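Local structure of Vv2_1132 (Vibrio vulnificus CMCP6, 5Y9S) at residues D[12-26]-D[33-47]. The protein is a LysR-family transcriptional regulator that probably binds DNA through its winged helix-turn-helix domain and forms a tetramer. Sequence-based numbering, arbitrary orientation.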
# COMPACT_ATOMS: atom_id res chain seq x y z
N LYS D 12 0.46 -16.88 -1.98
CA LYS D 12 0.84 -17.22 -3.35
C LYS D 12 -0.34 -17.22 -4.33
O LYS D 12 -0.11 -17.24 -5.54
CB LYS D 12 1.57 -18.57 -3.41
CG LYS D 12 1.16 -19.60 -2.39
CD LYS D 12 2.05 -20.83 -2.50
CE LYS D 12 3.30 -20.69 -1.61
NZ LYS D 12 4.32 -21.76 -1.88
N TRP D 13 -1.59 -17.17 -3.83
CA TRP D 13 -2.76 -16.92 -4.69
C TRP D 13 -2.57 -15.65 -5.53
O TRP D 13 -3.02 -15.58 -6.69
CB TRP D 13 -4.02 -16.74 -3.83
CG TRP D 13 -4.47 -17.98 -3.11
CD1 TRP D 13 -4.04 -19.26 -3.32
CD2 TRP D 13 -5.43 -18.04 -2.04
NE1 TRP D 13 -4.70 -20.12 -2.47
CE2 TRP D 13 -5.55 -19.40 -1.67
CE3 TRP D 13 -6.20 -17.10 -1.36
CZ2 TRP D 13 -6.40 -19.82 -0.66
CZ3 TRP D 13 -7.05 -17.51 -0.36
CH2 TRP D 13 -7.15 -18.87 -0.02
N LEU D 14 -1.91 -14.65 -4.97
CA LEU D 14 -1.76 -13.38 -5.66
C LEU D 14 -0.92 -13.53 -6.92
O LEU D 14 -1.35 -13.16 -8.01
CB LEU D 14 -1.15 -12.35 -4.73
CG LEU D 14 -1.91 -12.19 -3.42
CD1 LEU D 14 -1.20 -11.20 -2.54
CD2 LEU D 14 -3.32 -11.75 -3.70
N GLU D 15 0.28 -14.08 -6.79
CA GLU D 15 1.07 -14.33 -7.99
C GLU D 15 0.40 -15.37 -8.87
O GLU D 15 0.45 -15.26 -10.10
CB GLU D 15 2.50 -14.76 -7.64
CG GLU D 15 3.01 -14.20 -6.30
CD GLU D 15 4.42 -14.67 -5.93
OE1 GLU D 15 5.32 -14.56 -6.79
OE2 GLU D 15 4.64 -15.16 -4.78
N ASP D 16 -0.25 -16.36 -8.26
CA ASP D 16 -1.09 -17.28 -9.05
C ASP D 16 -2.04 -16.49 -9.92
O ASP D 16 -2.10 -16.69 -11.14
CB ASP D 16 -1.89 -18.21 -8.14
CG ASP D 16 -1.03 -19.27 -7.49
OD1 ASP D 16 0.11 -19.42 -7.93
OD2 ASP D 16 -1.49 -19.92 -6.52
N PHE D 17 -2.75 -15.55 -9.31
CA PHE D 17 -3.70 -14.73 -10.04
C PHE D 17 -3.01 -13.95 -11.16
O PHE D 17 -3.41 -14.04 -12.32
CB PHE D 17 -4.43 -13.79 -9.08
CG PHE D 17 -5.18 -12.71 -9.78
CD1 PHE D 17 -6.48 -12.92 -10.23
CD2 PHE D 17 -4.58 -11.47 -10.02
CE1 PHE D 17 -7.17 -11.91 -10.89
CE2 PHE D 17 -5.26 -10.47 -10.70
CZ PHE D 17 -6.56 -10.69 -11.13
N LEU D 18 -1.99 -13.16 -10.82
CA LEU D 18 -1.27 -12.40 -11.84
C LEU D 18 -0.79 -13.30 -12.98
O LEU D 18 -0.99 -13.00 -14.17
CB LEU D 18 -0.07 -11.69 -11.21
CG LEU D 18 -0.37 -10.59 -10.18
CD1 LEU D 18 0.78 -9.62 -10.04
CD2 LEU D 18 -1.61 -9.81 -10.52
N SER D 19 -0.20 -14.45 -12.62
CA SER D 19 0.38 -15.32 -13.64
C SER D 19 -0.68 -15.85 -14.60
O SER D 19 -0.42 -15.96 -15.80
CB SER D 19 1.15 -16.48 -13.00
OG SER D 19 1.28 -17.54 -13.94
N LEU D 20 -1.88 -16.17 -14.11
CA LEU D 20 -2.89 -16.65 -15.05
C LEU D 20 -3.52 -15.49 -15.82
O LEU D 20 -4.00 -15.69 -16.93
CB LEU D 20 -3.97 -17.49 -14.34
CG LEU D 20 -5.36 -17.61 -14.99
CD1 LEU D 20 -5.28 -18.34 -16.30
CD2 LEU D 20 -6.29 -18.36 -14.06
N MET D 21 -3.49 -14.27 -15.28
CA MET D 21 -4.00 -13.13 -16.04
C MET D 21 -3.12 -12.84 -17.25
O MET D 21 -3.64 -12.49 -18.32
CB MET D 21 -4.10 -11.91 -15.15
CG MET D 21 -4.59 -10.64 -15.86
SD MET D 21 -4.33 -9.13 -14.87
CE MET D 21 -4.81 -7.83 -16.04
N GLU D 22 -1.79 -12.97 -17.11
CA GLU D 22 -0.90 -12.68 -18.22
C GLU D 22 -0.92 -13.80 -19.27
O GLU D 22 -1.44 -13.60 -20.37
CB GLU D 22 0.52 -12.42 -17.73
CG GLU D 22 1.09 -13.34 -16.67
CD GLU D 22 2.60 -13.11 -16.45
OE1 GLU D 22 3.29 -12.61 -17.38
OE2 GLU D 22 3.10 -13.43 -15.35
N LEU D 23 -0.33 -14.95 -18.96
CA LEU D 23 -0.50 -16.11 -19.83
C LEU D 23 -1.98 -16.39 -19.99
O LEU D 23 -2.78 -16.15 -19.09
CB LEU D 23 0.20 -17.32 -19.25
CG LEU D 23 1.46 -16.86 -18.56
CD1 LEU D 23 2.00 -17.89 -17.60
CD2 LEU D 23 2.46 -16.57 -19.64
N GLY D 24 -2.37 -16.89 -21.14
CA GLY D 24 -3.81 -16.99 -21.25
C GLY D 24 -4.44 -18.26 -20.70
O GLY D 24 -5.64 -18.45 -20.89
N ASN D 25 -3.68 -19.13 -20.03
CA ASN D 25 -4.19 -20.47 -19.83
C ASN D 25 -3.58 -21.11 -18.58
O ASN D 25 -2.52 -20.70 -18.09
CB ASN D 25 -3.93 -21.35 -21.07
CG ASN D 25 -2.52 -21.88 -21.13
OD1 ASN D 25 -2.23 -22.96 -20.63
ND2 ASN D 25 -1.63 -21.11 -21.73
N PHE D 26 -4.28 -22.14 -18.09
CA PHE D 26 -3.91 -22.76 -16.82
C PHE D 26 -2.58 -23.48 -16.93
O PHE D 26 -1.73 -23.37 -16.03
CB PHE D 26 -5.00 -23.74 -16.37
CG PHE D 26 -6.15 -23.06 -15.70
CD1 PHE D 26 -7.20 -22.54 -16.45
CD2 PHE D 26 -6.15 -22.89 -14.33
CE1 PHE D 26 -8.25 -21.87 -15.83
CE2 PHE D 26 -7.19 -22.22 -13.71
CZ PHE D 26 -8.24 -21.71 -14.45
N ARG D 33 4.44 -20.99 -12.39
CA ARG D 33 4.45 -21.02 -10.93
C ARG D 33 5.03 -22.31 -10.35
O ARG D 33 4.96 -22.53 -9.13
CB ARG D 33 3.03 -20.80 -10.39
CG ARG D 33 2.40 -19.49 -10.89
CD ARG D 33 2.83 -18.29 -10.06
NE ARG D 33 2.40 -18.37 -8.67
CZ ARG D 33 3.20 -18.18 -7.63
NH1 ARG D 33 2.73 -18.26 -6.39
NH2 ARG D 33 4.48 -17.92 -7.83
N PHE D 34 5.58 -23.19 -11.20
CA PHE D 34 6.34 -24.37 -10.75
C PHE D 34 5.52 -25.30 -9.86
O PHE D 34 6.01 -25.81 -8.85
CB PHE D 34 7.64 -23.94 -10.06
CG PHE D 34 8.45 -22.96 -10.87
CD1 PHE D 34 8.96 -23.34 -12.11
CD2 PHE D 34 8.65 -21.66 -10.44
CE1 PHE D 34 9.69 -22.45 -12.88
CE2 PHE D 34 9.36 -20.76 -11.21
CZ PHE D 34 9.89 -21.16 -12.44
N VAL D 35 4.26 -25.54 -10.24
CA VAL D 35 3.40 -26.51 -9.56
C VAL D 35 2.65 -27.31 -10.63
O VAL D 35 2.67 -26.98 -11.82
CB VAL D 35 2.41 -25.84 -8.58
CG1 VAL D 35 3.17 -25.11 -7.48
CG2 VAL D 35 1.47 -24.88 -9.31
N THR D 36 1.99 -28.40 -10.19
CA THR D 36 1.18 -29.20 -11.11
C THR D 36 0.08 -28.34 -11.74
O THR D 36 -0.40 -27.37 -11.14
CB THR D 36 0.56 -30.41 -10.41
OG1 THR D 36 -0.31 -29.99 -9.35
CG2 THR D 36 1.65 -31.33 -9.83
N GLN D 37 -0.28 -28.68 -12.98
CA GLN D 37 -1.51 -28.16 -13.58
C GLN D 37 -2.66 -28.31 -12.60
O GLN D 37 -3.51 -27.40 -12.45
CB GLN D 37 -1.82 -28.92 -14.86
CG GLN D 37 -2.79 -28.25 -15.80
CD GLN D 37 -2.58 -28.76 -17.21
OE1 GLN D 37 -1.63 -29.49 -17.47
NE2 GLN D 37 -3.48 -28.37 -18.14
N SER D 38 -2.68 -29.43 -11.89
CA SER D 38 -3.57 -29.74 -10.79
C SER D 38 -3.57 -28.67 -9.72
O SER D 38 -4.54 -27.92 -9.59
CB SER D 38 -3.14 -31.08 -10.16
OG SER D 38 -3.57 -31.21 -8.80
N ALA D 39 -2.48 -28.62 -8.94
CA ALA D 39 -2.44 -27.74 -7.78
C ALA D 39 -2.73 -26.29 -8.16
O ALA D 39 -3.36 -25.57 -7.38
CB ALA D 39 -1.08 -27.84 -7.07
N PHE D 40 -2.33 -25.86 -9.36
CA PHE D 40 -2.64 -24.51 -9.78
C PHE D 40 -4.15 -24.27 -9.79
O PHE D 40 -4.64 -23.29 -9.23
CB PHE D 40 -2.06 -24.20 -11.15
CG PHE D 40 -2.15 -22.74 -11.50
CD1 PHE D 40 -1.32 -21.82 -10.89
CD2 PHE D 40 -3.10 -22.29 -12.40
CE1 PHE D 40 -1.40 -20.46 -11.20
CE2 PHE D 40 -3.20 -20.93 -12.71
CZ PHE D 40 -2.35 -20.01 -12.10
N SER D 41 -4.89 -25.19 -10.43
CA SER D 41 -6.35 -25.12 -10.48
C SER D 41 -6.94 -25.01 -9.09
O SER D 41 -7.84 -24.20 -8.84
CB SER D 41 -6.92 -26.36 -11.16
OG SER D 41 -7.02 -26.11 -12.54
N ARG D 42 -6.45 -25.84 -8.16
CA ARG D 42 -6.97 -25.83 -6.80
C ARG D 42 -6.65 -24.51 -6.11
O ARG D 42 -7.45 -24.02 -5.30
CB ARG D 42 -6.40 -27.01 -6.01
CG ARG D 42 -7.21 -27.43 -4.80
CD ARG D 42 -6.83 -28.86 -4.39
NE ARG D 42 -7.34 -29.86 -5.33
CZ ARG D 42 -6.59 -30.71 -6.02
NH1 ARG D 42 -5.26 -30.70 -5.88
NH2 ARG D 42 -7.16 -31.59 -6.85
N ARG D 43 -5.52 -23.90 -6.45
CA ARG D 43 -5.19 -22.63 -5.81
C ARG D 43 -6.11 -21.54 -6.33
O ARG D 43 -6.70 -20.79 -5.54
CB ARG D 43 -3.72 -22.28 -6.05
CG ARG D 43 -2.77 -23.33 -5.44
CD ARG D 43 -1.57 -22.72 -4.72
NE ARG D 43 -0.76 -21.92 -5.61
CZ ARG D 43 0.54 -22.08 -5.76
NH1 ARG D 43 1.13 -23.03 -5.07
NH2 ARG D 43 1.23 -21.31 -6.60
N ILE D 44 -6.29 -21.48 -7.65
CA ILE D 44 -7.17 -20.48 -8.26
C ILE D 44 -8.59 -20.62 -7.71
O ILE D 44 -9.28 -19.62 -7.46
CB ILE D 44 -7.12 -20.63 -9.79
CG1 ILE D 44 -5.71 -20.26 -10.29
CG2 ILE D 44 -8.22 -19.83 -10.45
CD1 ILE D 44 -5.46 -18.76 -10.41
N GLN D 45 -9.03 -21.85 -7.49
CA GLN D 45 -10.37 -22.06 -6.98
C GLN D 45 -10.48 -21.61 -5.53
O GLN D 45 -11.45 -20.93 -5.17
CB GLN D 45 -10.75 -23.53 -7.14
CG GLN D 45 -11.82 -24.01 -6.18
CD GLN D 45 -12.36 -25.38 -6.56
OE1 GLN D 45 -11.58 -26.31 -6.81
NE2 GLN D 45 -13.68 -25.52 -6.63
N ALA D 46 -9.48 -21.92 -4.70
CA ALA D 46 -9.48 -21.43 -3.33
C ALA D 46 -9.48 -19.90 -3.28
O ALA D 46 -10.17 -19.31 -2.44
CB ALA D 46 -8.28 -21.97 -2.57
N LEU D 47 -8.72 -19.26 -4.16
CA LEU D 47 -8.73 -17.80 -4.22
C LEU D 47 -10.12 -17.28 -4.58
O LEU D 47 -10.56 -16.25 -4.05
CB LEU D 47 -7.71 -17.29 -5.23
CG LEU D 47 -7.80 -15.80 -5.56
CD1 LEU D 47 -7.59 -14.91 -4.32
CD2 LEU D 47 -6.81 -15.45 -6.61
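The carboxylate of Asp16, on helix 12-22, is gripped by two arginines of segment 33-47. Arg43 meets it nearly coplanar (planes 12° apart): its NH2 gives an almost straight bond of 2.6 Å to the syn lone pair of Asp16 OD1, while the second contact, Arg43 NE to OD2, is modelled implausibly short and its geometry is doubtful. The Arg33 guanidinium is turned well out of the carboxylate plane, and its NE meets the same OD1 on the anti side, somewhat out of that plane, 2.6 Å away. Bends at chi2 and chi3 fold Arg33 back over Glu15, whose CB lies above the guanidinium centre, 3.5 Å from CZ. Arg33 NH1 also donates to Lys12 O, 3.1 Å away. Glu15 OE1 lies well out of the Arg33 guanidinium plane, so its long salt bridge to NH2 is one of charge, with no N-H pointing at it. The methylene chain of Lys12 lies across one face of the Arg43 guanidinium.

Apolar packing fills the rest. The Trp13 indole lies with one face on the backbone of Ala46 and Leu47, Leu47 CA making a CH-pi contact 4.1 Å from the centroid of its six-membered ring; Ala46 CB touches CZ2. Phe40, with CG anti to its backbone N, turns its ring edge to Leu20 CB (3.7 Å from CZ) and to Phe26 CD2. Ile44 CD1 meets Leu20 CD2, and Leu47 CD2 rests on Phe17 CB.

Helices 12-22 and 37-47 cross at 106°, their axes 9.5 Å apart; helix 26-32 links them and with helix 37-51 forms the helix-turn-helix, against which helix 12-22 packs. Helix 67-90 packs on Leu14 and Glu15, and strand 56-57 of the wing contributes Phe56 against Leu20 and Ile44.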